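Local coordinates for initiator protein NS1 (Murine minute virus, PDB 4R94) that nicks viral DNA at the replication origin through its N-terminal metal-dependent nuclease domain, described here, and unwinds it with a separate ATP-driven helicase domain, at residues F26-K31 with E181-L186; F99-T104 with R147-Y152; V116-G121 with Y227-D232; Y210-K215 with G243-V248. One frame throughout, in Å; residues are numbered along the deposited sequence.

Interaction 1 (F26-K31 with E181-L186); sequences FSFVFK and EWVTLL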
# COMPACT_ATOMS: atom_id res chain seq x y z
N PHE A 26 2.77 4.71 12.05
CA PHE A 26 3.02 3.29 11.88
C PHE A 26 3.51 2.99 10.47
O PHE A 26 3.20 3.71 9.52
CB PHE A 26 1.76 2.46 12.10
CG PHE A 26 1.16 2.55 13.48
CD1 PHE A 26 1.95 2.46 14.62
CD2 PHE A 26 -0.21 2.69 13.63
CE1 PHE A 26 1.36 2.53 15.89
CE2 PHE A 26 -0.79 2.76 14.89
CZ PHE A 26 0.01 2.69 16.02
N SER A 27 4.25 1.90 10.33
CA SER A 27 4.66 1.40 9.03
C SER A 27 4.12 -0.01 8.86
O SER A 27 4.42 -0.90 9.66
CB SER A 27 6.19 1.41 8.91
OG SER A 27 6.62 0.67 7.77
N PHE A 28 3.26 -0.19 7.85
CA PHE A 28 2.71 -1.50 7.52
C PHE A 28 3.12 -1.94 6.11
O PHE A 28 3.41 -1.11 5.25
CB PHE A 28 1.17 -1.50 7.55
CG PHE A 28 0.58 -1.15 8.88
CD1 PHE A 28 0.50 -2.10 9.89
CD2 PHE A 28 0.07 0.12 9.11
CE1 PHE A 28 -0.06 -1.79 11.10
CE2 PHE A 28 -0.50 0.44 10.35
CZ PHE A 28 -0.54 -0.52 11.35
N VAL A 29 3.13 -3.24 5.88
CA VAL A 29 3.19 -3.76 4.52
C VAL A 29 2.02 -4.71 4.30
O VAL A 29 1.77 -5.62 5.11
CB VAL A 29 4.52 -4.49 4.22
CG1 VAL A 29 4.50 -5.08 2.84
CG2 VAL A 29 5.68 -3.51 4.35
N PHE A 30 1.27 -4.46 3.23
CA PHE A 30 0.20 -5.34 2.79
C PHE A 30 0.78 -6.22 1.71
O PHE A 30 1.43 -5.73 0.78
CB PHE A 30 -0.99 -4.53 2.24
CG PHE A 30 -1.82 -3.84 3.31
CD1 PHE A 30 -1.33 -2.74 4.01
CD2 PHE A 30 -3.12 -4.27 3.56
CE1 PHE A 30 -2.12 -2.10 4.96
CE2 PHE A 30 -3.91 -3.64 4.51
CZ PHE A 30 -3.42 -2.55 5.21
N LYS A 31 0.57 -7.52 1.83
CA LYS A 31 1.11 -8.42 0.80
C LYS A 31 0.22 -9.61 0.58
O LYS A 31 -0.85 -9.73 1.18
CB LYS A 31 2.51 -8.88 1.19
CG LYS A 31 2.53 -9.73 2.43
CD LYS A 31 3.98 -9.95 2.89
CE LYS A 31 4.03 -10.59 4.26
NZ LYS A 31 5.44 -10.61 4.77
N GLU A 181 0.24 -13.71 8.48
CA GLU A 181 0.42 -12.27 8.62
C GLU A 181 0.67 -11.57 7.29
O GLU A 181 1.77 -11.04 7.05
CB GLU A 181 1.57 -11.97 9.59
CG GLU A 181 1.27 -12.42 11.00
CD GLU A 181 2.21 -11.81 12.03
OE1 GLU A 181 3.32 -11.36 11.66
OE2 GLU A 181 1.82 -11.76 13.21
N TRP A 182 -0.34 -11.58 6.43
CA TRP A 182 -0.22 -10.89 5.16
C TRP A 182 -0.35 -9.36 5.31
O TRP A 182 -0.29 -8.63 4.32
CB TRP A 182 -1.28 -11.40 4.17
CG TRP A 182 -0.98 -12.78 3.65
CD1 TRP A 182 -0.01 -13.65 4.09
CD2 TRP A 182 -1.64 -13.45 2.57
NE1 TRP A 182 -0.05 -14.82 3.35
CE2 TRP A 182 -1.04 -14.72 2.41
CE3 TRP A 182 -2.69 -13.10 1.72
CZ2 TRP A 182 -1.45 -15.63 1.45
CZ3 TRP A 182 -3.11 -14.01 0.76
CH2 TRP A 182 -2.49 -15.26 0.63
N VAL A 183 -0.56 -8.89 6.55
CA VAL A 183 -0.23 -7.51 6.86
C VAL A 183 0.84 -7.52 7.92
O VAL A 183 0.63 -8.10 8.99
CB VAL A 183 -1.42 -6.70 7.39
CG1 VAL A 183 -0.97 -5.29 7.70
CG2 VAL A 183 -2.58 -6.69 6.37
N THR A 184 1.99 -6.91 7.64
CA THR A 184 3.07 -6.85 8.63
C THR A 184 3.17 -5.44 9.23
O THR A 184 2.76 -4.46 8.60
CB THR A 184 4.43 -7.25 8.04
OG1 THR A 184 4.82 -6.32 7.02
CG2 THR A 184 4.39 -8.65 7.46
N LEU A 185 3.73 -5.36 10.44
CA LEU A 185 3.95 -4.11 11.15
C LEU A 185 5.44 -3.98 11.47
O LEU A 185 6.05 -4.94 11.96
CB LEU A 185 3.12 -4.09 12.44
CG LEU A 185 3.47 -3.03 13.48
CD1 LEU A 185 2.98 -1.65 13.04
CD2 LEU A 185 2.89 -3.44 14.83
N LEU A 186 6.02 -2.82 11.19
CA LEU A 186 7.44 -2.60 11.49
C LEU A 186 7.66 -2.61 13.00
O LEU A 186 6.98 -1.91 13.74
CB LEU A 186 7.92 -1.27 10.91
CG LEU A 186 9.43 -1.06 11.10
CD1 LEU A 186 10.20 -2.03 10.22
CD2 LEU A 186 9.82 0.38 10.80
O HOH W 1 5.34 0.63 12.73
O HOH W 2 4.45 -11.94 7.06
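An antiparallel ladder between Phe26-Lys31 and Val183-Leu185 places the short second strand beside strand 24-31 in the central sheet of the nuclease domain. Val29 and Thr184 form the hydrogen-bonded pair, Thr184 N giving to Val29 O at 2.8 Å and Val29 N to Thr184 O at 3.0 Å. Leu186 N to Ser27 O and Lys31 N to Trp182 O continue the ladder at its two ends.

Phe28, Phe30, Val183 and Leu185 share one face of the sheet; the first three pack on helix 142-160, while Leu185 lies toward Thr198. Val183 splits its branches between the two rings: CG2 lies over a face of Phe30, 4.1 Å from the ring centroid in a CH-pi contact, while CG1 approaches Phe28 CD1. Leu185 turns CD1 by chi2 (74°), and this methyl lies 3.6 Å from Phe28 CE1. Bulky apolar residues suit the part of a sheet face that a helix covers, as in the alpha/beta fold of HUH nucleases.

Val29 and Thr184 lie side by side on the other sheet face, where Val29 also touches the metal ligand His129. Thr184 OG1 meets Val29 CB at 3.4 Å, and its CG2 reaches Lys31 NZ. The long, extended Lys31 crosses Thr184 at about a right angle, and its NZ gives a hydrogen bond to a water that lies 2.8 Å from Glu181 O, the carbonyl of a residue in the Schellman turn ending helix 167-179.

Interaction 2 (F99-T104 with R147-Y152); sequences FEVLNT and RQLNVY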
# COMPACT_ATOMS: atom_id res chain seq x y z
N PHE A 99 -9.62 2.46 5.91
CA PHE A 99 -10.80 3.27 6.23
C PHE A 99 -11.75 2.53 7.17
O PHE A 99 -12.37 3.15 8.04
CB PHE A 99 -11.52 3.70 4.95
CG PHE A 99 -10.69 4.59 4.06
CD1 PHE A 99 -9.57 5.25 4.55
CD2 PHE A 99 -11.03 4.77 2.73
CE1 PHE A 99 -8.82 6.06 3.73
CE2 PHE A 99 -10.28 5.59 1.91
CZ PHE A 99 -9.18 6.23 2.41
N GLU A 100 -11.85 1.21 7.02
CA GLU A 100 -12.68 0.41 7.92
C GLU A 100 -12.16 0.48 9.34
O GLU A 100 -12.95 0.60 10.28
CB GLU A 100 -12.74 -1.05 7.44
CG GLU A 100 -13.59 -1.20 6.19
CD GLU A 100 -13.66 -2.61 5.64
OE1 GLU A 100 -12.63 -3.31 5.61
OE2 GLU A 100 -14.76 -3.02 5.21
N VAL A 101 -10.83 0.45 9.52
CA VAL A 101 -10.29 0.53 10.87
C VAL A 101 -10.45 1.94 11.43
O VAL A 101 -10.76 2.11 12.60
CB VAL A 101 -8.83 0.06 10.91
CG1 VAL A 101 -8.27 0.17 12.33
CG2 VAL A 101 -8.79 -1.40 10.45
N LEU A 102 -10.26 2.96 10.58
CA LEU A 102 -10.51 4.34 11.02
C LEU A 102 -11.94 4.49 11.54
O LEU A 102 -12.17 5.13 12.57
CB LEU A 102 -10.26 5.33 9.88
CG LEU A 102 -8.80 5.53 9.45
CD1 LEU A 102 -8.77 6.45 8.24
CD2 LEU A 102 -7.99 6.10 10.59
N ASN A 103 -12.90 3.90 10.83
CA ASN A 103 -14.30 3.94 11.27
C ASN A 103 -14.46 3.31 12.65
O ASN A 103 -15.16 3.86 13.52
CB ASN A 103 -15.22 3.24 10.27
CG ASN A 103 -15.55 4.10 9.07
OD1 ASN A 103 -15.43 5.33 9.12
ND2 ASN A 103 -16.00 3.46 7.99
N THR A 104 -13.81 2.17 12.85
CA THR A 104 -13.88 1.47 14.14
C THR A 104 -13.48 2.40 15.28
O THR A 104 -14.07 2.37 16.36
CB THR A 104 -13.00 0.21 14.12
OG1 THR A 104 -13.60 -0.75 13.26
CG2 THR A 104 -12.87 -0.38 15.51
N ARG A 147 -3.41 -6.28 13.62
CA ARG A 147 -4.37 -7.38 13.67
C ARG A 147 -5.68 -7.05 12.94
O ARG A 147 -6.18 -7.85 12.16
CB ARG A 147 -4.67 -7.77 15.11
CG ARG A 147 -5.66 -8.92 15.22
CD ARG A 147 -5.69 -9.49 16.62
NE ARG A 147 -5.92 -8.45 17.62
CZ ARG A 147 -7.12 -7.97 17.94
NH1 ARG A 147 -8.20 -8.44 17.34
NH2 ARG A 147 -7.23 -7.03 18.87
N GLN A 148 -6.23 -5.86 13.21
CA GLN A 148 -7.48 -5.44 12.60
C GLN A 148 -7.34 -5.32 11.09
O GLN A 148 -8.20 -5.78 10.33
CB GLN A 148 -7.94 -4.11 13.18
CG GLN A 148 -8.32 -4.20 14.64
CD GLN A 148 -9.51 -5.12 14.85
OE1 GLN A 148 -10.47 -5.08 14.08
NE2 GLN A 148 -9.43 -5.96 15.88
N LEU A 149 -6.24 -4.70 10.67
CA LEU A 149 -5.96 -4.57 9.26
C LEU A 149 -5.86 -5.93 8.60
O LEU A 149 -6.34 -6.10 7.49
CB LEU A 149 -4.67 -3.76 9.02
CG LEU A 149 -4.80 -2.24 9.23
CD1 LEU A 149 -3.44 -1.59 9.02
CD2 LEU A 149 -5.89 -1.58 8.34
N ASN A 150 -5.24 -6.90 9.26
CA ASN A 150 -5.10 -8.23 8.66
C ASN A 150 -6.45 -8.92 8.58
O ASN A 150 -6.72 -9.65 7.62
CB ASN A 150 -4.11 -9.09 9.45
CG ASN A 150 -3.37 -10.09 8.58
OD1 ASN A 150 -2.23 -10.42 8.85
ND2 ASN A 150 -4.01 -10.55 7.51
N VAL A 151 -7.33 -8.67 9.55
CA VAL A 151 -8.70 -9.21 9.45
C VAL A 151 -9.41 -8.70 8.20
O VAL A 151 -9.92 -9.49 7.40
CB VAL A 151 -9.55 -8.84 10.68
CG1 VAL A 151 -11.04 -9.20 10.43
CG2 VAL A 151 -9.02 -9.57 11.91
N TYR A 152 -9.41 -7.39 8.00
CA TYR A 152 -10.11 -6.83 6.84
C TYR A 152 -9.43 -7.18 5.52
O TYR A 152 -10.11 -7.45 4.52
CB TYR A 152 -10.25 -5.31 6.97
CG TYR A 152 -11.23 -4.92 8.06
CD1 TYR A 152 -12.56 -5.36 8.02
CD2 TYR A 152 -10.83 -4.13 9.13
CE1 TYR A 152 -13.46 -5.01 9.02
CE2 TYR A 152 -11.71 -3.78 10.12
CZ TYR A 152 -13.02 -4.22 10.07
OH TYR A 152 -13.89 -3.86 11.08
O HOH W 3 -12.30 -3.03 13.46
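Segments 99-104 of helix 81-104 and 147-152 of helix 142-160 pass each other with their axes 9.8 Å apart and their N-to-C directions 128° from each other. The backbones come nearest at Val101 and Gln148, whose CA atoms are 6.8 Å apart, and the contacts run between side chains.

Tyr152 carries most of it. Glu100 CB sits over the centre of the ring, 3.9 Å from its centroid and almost on the normal, as a CH-pi contact. Beyond it the Glu100 chain runs extended, with CD still over the same face, and OE1 comes to 3.2 Å from Tyr152 CD1; the carboxylate and ring planes are 46° apart. OE1 is held from outside the segments by a hydrogen bond from Trp156 NE1. Glutamate suits this place because its aliphatic part can cover a ring while its charged end finds a polar partner.

At the ring edge, Val101 CG2 lies 3.7 Å from Tyr152 CD2. The same methyl meets Leu149 CD2 at 3.6 Å, the two side chains crossing at about a right angle, and also touches Gln148 CB. The compact, branched valine fits between these partners. The polar side is joined by one water, which lies 2.6 Å from Thr104 OG1, donates to Gln148 OE1 and also bonds Tyr152 OH.

Trp144 and Trp145 of helix 142-160 extend the packing around Val101, Leu149 continues onto Cys97 and Leu98 of helix 81-104, and the sheet with strand 24-31 lies against Leu149.

Interaction 3 (V116-G121 with Y227-D232); sequences VQHEWG and YFLSSD. With MG (magnesium ion), chain B.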
# COMPACT_ATOMS: atom_id res chain seq x y z
N VAL A 116 0.76 5.69 0.72
CA VAL A 116 0.68 4.34 0.20
C VAL A 116 1.63 4.19 -0.98
O VAL A 116 1.67 5.07 -1.84
CB VAL A 116 -0.79 4.05 -0.22
CG1 VAL A 116 -0.90 2.83 -1.11
CG2 VAL A 116 -1.67 3.93 1.04
N GLN A 117 2.44 3.13 -1.02
CA GLN A 117 3.29 2.90 -2.20
C GLN A 117 3.39 1.42 -2.56
O GLN A 117 3.85 0.58 -1.77
CB GLN A 117 4.71 3.45 -1.98
CG GLN A 117 5.62 3.18 -3.18
CD GLN A 117 6.72 4.22 -3.29
OE1 GLN A 117 6.44 5.41 -3.44
NE2 GLN A 117 7.97 3.78 -3.24
N HIS A 118 2.95 1.12 -3.78
CA HIS A 118 3.02 -0.24 -4.31
C HIS A 118 4.38 -0.48 -4.94
O HIS A 118 4.84 0.34 -5.74
CB HIS A 118 1.96 -0.48 -5.37
CG HIS A 118 0.56 -0.34 -4.86
ND1 HIS A 118 -0.19 -1.43 -4.49
CD2 HIS A 118 -0.20 0.76 -4.64
CE1 HIS A 118 -1.38 -1.00 -4.08
NE2 HIS A 118 -1.40 0.31 -4.15
N GLU A 119 4.97 -1.61 -4.60
CA GLU A 119 6.31 -1.97 -5.05
C GLU A 119 6.41 -3.43 -5.50
O GLU A 119 5.49 -4.24 -5.30
CB GLU A 119 7.34 -1.71 -3.95
CG GLU A 119 7.41 -0.26 -3.49
CD GLU A 119 8.51 -0.00 -2.47
OE1 GLU A 119 9.00 -0.96 -1.83
OE2 GLU A 119 8.85 1.18 -2.31
N TRP A 120 7.55 -3.76 -6.10
CA TRP A 120 7.81 -5.13 -6.52
C TRP A 120 9.16 -5.53 -5.98
O TRP A 120 10.19 -5.01 -6.40
CB TRP A 120 7.81 -5.25 -8.05
CG TRP A 120 7.90 -6.67 -8.51
CD1 TRP A 120 9.04 -7.40 -8.71
CD2 TRP A 120 6.81 -7.52 -8.83
NE1 TRP A 120 8.71 -8.67 -9.13
CE2 TRP A 120 7.35 -8.77 -9.21
CE3 TRP A 120 5.42 -7.36 -8.82
CZ2 TRP A 120 6.54 -9.85 -9.59
CZ3 TRP A 120 4.62 -8.43 -9.20
CH2 TRP A 120 5.19 -9.65 -9.58
N GLY A 121 9.14 -6.44 -5.02
CA GLY A 121 10.38 -6.89 -4.39
C GLY A 121 11.03 -8.00 -5.19
O GLY A 121 10.35 -8.80 -5.83
N TYR A 227 8.87 0.83 -7.96
CA TYR A 227 7.52 1.15 -7.48
C TYR A 227 6.55 1.25 -8.66
O TYR A 227 6.93 1.62 -9.78
CB TYR A 227 7.51 2.47 -6.67
CG TYR A 227 7.58 3.73 -7.53
CD1 TYR A 227 8.80 4.21 -7.99
CD2 TYR A 227 6.43 4.43 -7.88
CE1 TYR A 227 8.87 5.35 -8.78
CE2 TYR A 227 6.48 5.57 -8.66
CZ TYR A 227 7.71 6.02 -9.12
OH TYR A 227 7.79 7.15 -9.91
N PHE A 228 5.29 0.92 -8.39
CA PHE A 228 4.22 1.05 -9.38
C PHE A 228 3.51 2.40 -9.30
O PHE A 228 3.28 3.05 -10.31
CB PHE A 228 3.16 -0.03 -9.18
CG PHE A 228 3.59 -1.42 -9.55
CD1 PHE A 228 3.62 -1.84 -10.88
CD2 PHE A 228 3.88 -2.35 -8.56
CE1 PHE A 228 3.97 -3.14 -11.20
CE2 PHE A 228 4.24 -3.64 -8.87
CZ PHE A 228 4.28 -4.05 -10.20
N LEU A 229 3.14 2.77 -8.08
CA LEU A 229 2.07 3.72 -7.85
C LEU A 229 2.17 4.18 -6.41
O LEU A 229 2.42 3.35 -5.53
CB LEU A 229 0.70 3.04 -8.11
CG LEU A 229 -0.60 3.83 -7.99
CD1 LEU A 229 -0.80 4.64 -9.26
CD2 LEU A 229 -1.79 2.90 -7.78
N SER A 230 1.99 5.47 -6.16
CA SER A 230 1.97 5.99 -4.80
C SER A 230 0.81 6.94 -4.61
O SER A 230 0.28 7.48 -5.59
CB SER A 230 3.27 6.71 -4.44
OG SER A 230 4.38 5.90 -4.76
N SER A 231 0.42 7.17 -3.36
CA SER A 231 -0.61 8.16 -3.06
C SER A 231 -0.54 8.58 -1.61
O SER A 231 0.04 7.89 -0.78
CB SER A 231 -2.00 7.61 -3.35
OG SER A 231 -2.24 6.39 -2.66
N ASP A 232 -1.14 9.71 -1.29
CA ASP A 232 -1.13 10.13 0.10
C ASP A 232 -2.41 10.87 0.45
O ASP A 232 -3.22 11.19 -0.43
CB ASP A 232 0.11 10.99 0.39
CG ASP A 232 0.17 12.23 -0.48
OD1 ASP A 232 -0.72 13.09 -0.32
OD2 ASP A 232 1.10 12.33 -1.30
MG MG B . 9.30 -2.46 -0.44
O HOH W 4 9.83 -3.92 1.00
O HOH W 5 10.58 -3.23 -1.97
O HOH W 6 10.83 -1.38 0.39
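Gln117 on strand 116-121 and Ser230 on the antiparallel strand 227-232 meet through their polar tips. From Gln117 CB, 3.7 Å from Ser230 OG, the chain leaves with CG anti to the backbone N (chi1 178°) and stays extended. CG passes Ser230 OG and the Leu229 carbonyl oxygen, and CD lies near Tyr227 CB. The amide then divides its work. OE1 accepts a very short hydrogen bond of 2.5 Å from Ser230 OG and a further one from Arg245 NH2. NE2 gives 2.9 Å to Glu119 OE2, almost in its own amide plane and on the anti lone pair of that oxygen, and also bonds Phe211 O. An amide suits this buried place because it can accept at one atom and donate at the other.

This probably helps to orient Glu119: OE1 binds magnesium at 2.1 Å, while OE2 is gripped by both Gln117 NE2 and Lys214 NZ, the latter in a salt bridge. Gln117 is therefore a second-shell residue.

Backbone bonds fix the strands, Val116 and Ser231 exchanging a pair and Phe228 N reaching His118 O at 2.7 Å. On the face away from the metal, His118 and Leu229 lie side by side. Next to them Trp120 CE3 meets the edge of Phe228, in its plane, 3.8 Å from CZ.

Three waters and two histidines, His127 and His129 of the neighbouring strand, complete the magnesium shell. Metal binding by such a histidine pair together with an acidic residue on the central antiparallel sheet is typical of HUH rolling-circle nucleases.

Interaction 4 (Y210-K215 with G243-V248); sequences YFLTKK and GERHLV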
# COMPACT_ATOMS: atom_id res chain seq x y z
N TYR A 210 13.37 8.06 1.25
CA TYR A 210 13.37 6.64 0.90
C TYR A 210 12.30 6.30 -0.16
O TYR A 210 12.65 5.87 -1.26
CB TYR A 210 13.18 5.78 2.17
CG TYR A 210 13.20 4.31 1.86
CD1 TYR A 210 14.37 3.68 1.43
CD2 TYR A 210 12.05 3.55 1.97
CE1 TYR A 210 14.39 2.33 1.12
CE2 TYR A 210 12.05 2.19 1.66
CZ TYR A 210 13.22 1.60 1.24
OH TYR A 210 13.21 0.26 0.93
N PHE A 211 11.01 6.45 0.13
CA PHE A 211 10.05 5.96 -0.87
C PHE A 211 10.12 6.72 -2.20
O PHE A 211 9.97 6.12 -3.27
CB PHE A 211 8.62 5.98 -0.32
CG PHE A 211 8.38 4.93 0.73
CD1 PHE A 211 8.49 3.59 0.40
CD2 PHE A 211 8.11 5.28 2.04
CE1 PHE A 211 8.30 2.59 1.36
CE2 PHE A 211 7.91 4.31 3.02
CZ PHE A 211 8.02 2.96 2.68
N LEU A 212 10.38 8.02 -2.15
CA LEU A 212 10.50 8.80 -3.37
C LEU A 212 11.83 8.57 -4.13
O LEU A 212 12.03 9.11 -5.22
CB LEU A 212 10.32 10.30 -3.06
CG LEU A 212 8.93 10.73 -2.59
CD1 LEU A 212 8.79 12.26 -2.55
CD2 LEU A 212 7.83 10.09 -3.46
N THR A 213 12.73 7.77 -3.57
CA THR A 213 13.98 7.48 -4.27
C THR A 213 13.88 6.28 -5.20
O THR A 213 14.83 6.01 -5.96
CB THR A 213 15.16 7.20 -3.30
OG1 THR A 213 14.98 5.93 -2.65
CG2 THR A 213 15.29 8.30 -2.26
N LYS A 214 12.77 5.54 -5.16
CA LYS A 214 12.65 4.31 -5.94
C LYS A 214 12.53 4.57 -7.44
O LYS A 214 12.11 5.66 -7.86
CB LYS A 214 11.44 3.48 -5.47
CG LYS A 214 11.41 3.15 -3.96
CD LYS A 214 12.63 2.35 -3.51
CE LYS A 214 12.52 1.97 -2.02
NZ LYS A 214 11.55 0.86 -1.75
N LYS A 215 12.90 3.58 -8.23
CA LYS A 215 12.75 3.64 -9.69
C LYS A 215 11.37 3.16 -10.16
O LYS A 215 10.85 2.16 -9.66
CB LYS A 215 13.84 2.80 -10.37
CG LYS A 215 13.77 2.82 -11.89
CD LYS A 215 15.12 2.45 -12.51
CE LYS A 215 15.05 2.47 -14.04
NZ LYS A 215 16.41 2.33 -14.64
N GLY A 243 10.68 11.66 -12.34
CA GLY A 243 11.60 12.79 -12.31
C GLY A 243 11.19 13.84 -11.30
O GLY A 243 12.03 14.42 -10.63
N GLU A 244 9.88 14.05 -11.17
CA GLU A 244 9.36 15.05 -10.25
C GLU A 244 9.52 14.59 -8.80
O GLU A 244 9.72 15.40 -7.90
CB GLU A 244 7.89 15.35 -10.56
CG GLU A 244 7.69 15.99 -11.95
CD GLU A 244 6.23 16.17 -12.33
OE1 GLU A 244 5.43 15.21 -12.19
OE2 GLU A 244 5.87 17.28 -12.79
N ARG A 245 9.40 13.29 -8.59
CA ARG A 245 9.57 12.73 -7.26
C ARG A 245 11.01 12.93 -6.77
O ARG A 245 11.24 13.29 -5.62
CB ARG A 245 9.19 11.24 -7.27
CG ARG A 245 7.68 10.99 -7.44
CD ARG A 245 7.41 9.57 -7.95
NE ARG A 245 7.95 8.55 -7.05
CZ ARG A 245 7.24 7.86 -6.17
NH1 ARG A 245 5.92 8.08 -6.05
NH2 ARG A 245 7.84 6.96 -5.40
N HIS A 246 11.97 12.72 -7.66
CA HIS A 246 13.37 12.95 -7.31
C HIS A 246 13.64 14.43 -7.06
O HIS A 246 14.42 14.78 -6.18
CB HIS A 246 14.29 12.40 -8.40
CG HIS A 246 14.20 10.92 -8.57
ND1 HIS A 246 14.11 10.06 -7.51
CD2 HIS A 246 14.14 10.15 -9.69
CE1 HIS A 246 14.03 8.81 -7.95
NE2 HIS A 246 14.04 8.85 -9.27
N LEU A 247 12.99 15.31 -7.83
CA LEU A 247 13.07 16.74 -7.52
C LEU A 247 12.53 17.06 -6.12
O LEU A 247 13.11 17.87 -5.40
CB LEU A 247 12.32 17.57 -8.56
CG LEU A 247 12.91 17.79 -9.95
CD1 LEU A 247 12.03 18.77 -10.71
CD2 LEU A 247 14.33 18.30 -9.85
N VAL A 248 11.42 16.44 -5.73
CA VAL A 248 10.91 16.63 -4.37
C VAL A 248 11.94 16.25 -3.30
O VAL A 248 12.13 16.99 -2.33
CB VAL A 248 9.62 15.81 -4.14
CG1 VAL A 248 9.22 15.86 -2.67
CG2 VAL A 248 8.51 16.37 -5.02
O HOH W 7 10.57 7.67 -7.01
O HOH W 8 14.53 10.79 -4.90
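Leu212, Arg245 and His246 bury the most surface where the end of helix 203-211 meets helix 243-248. Leu212 sends its two methyls to different partners. CD2 stands over the centre of the Arg245 guanidinium, 3.5 Å above its plane, the side chains crossing at about a right angle; CD1 reaches Val248 CG1 at 3.6 Å. A forked apolar residue suits this place, since it can cover the flat face of an arginine and meet a valine one helical turn on.

Arg245 keeps its N-H groups for other partners. The chain bends at chi3 (58°), which places NE where it donates 2.8 Å to a water that in turn gives to the carbonyl oxygens of Leu212 and Lys214, tying the turn to the helix. The two terminal nitrogens hydrogen-bond to the sheet, while Tyr227 adds a cation-pi contact.

His246 brings its ring to the turn, ND1 lying 3.2 Å from Leu212 O; a second water bonds ND1 and donates to Leu212 O. NE2 is hydrogen-bonded to Glu242 OE2. Phe211-Lys214 is a type I turn. Thr213 OG1 and N both give to Tyr210 O, OG1 at 2.7 Å, in the carbonyl plane and on a lone pair, which ties the turn back to the helix end.

Tyr210 is the nuclease active-site residue, and residues 210-214 are predicted to form RCR-3, the motif that carries the catalytic tyrosine in rolling-circle replication initiators.

Interactions 3 and 4 meet directly at the nuclease site, their centres 12 Å apart. Lys214 NZ forms a 2.8 Å salt bridge with Glu119 OE2, and Arg245 NH2 lies 2.9 Å from Gln117 OE1; Lys214 thus ties the tyrosine-bearing segment, and Arg245 ties helix 243-248, to strand 116-121. Interaction 1 reaches the same sheet from another strand, its centre 14 Å from that of interaction 3, with the Val29 side chain about 6 Å from the magnesium ion. Interaction 2 backs interaction 1: Phe28 CE2 touches Leu149 CD1 at 3.8 Å, and Asn150 OD1 takes a weak hydrogen bond from Val183 N. Interactions 2 and 4 lie on opposite sides of the chain's centre, 30 Å apart between centres.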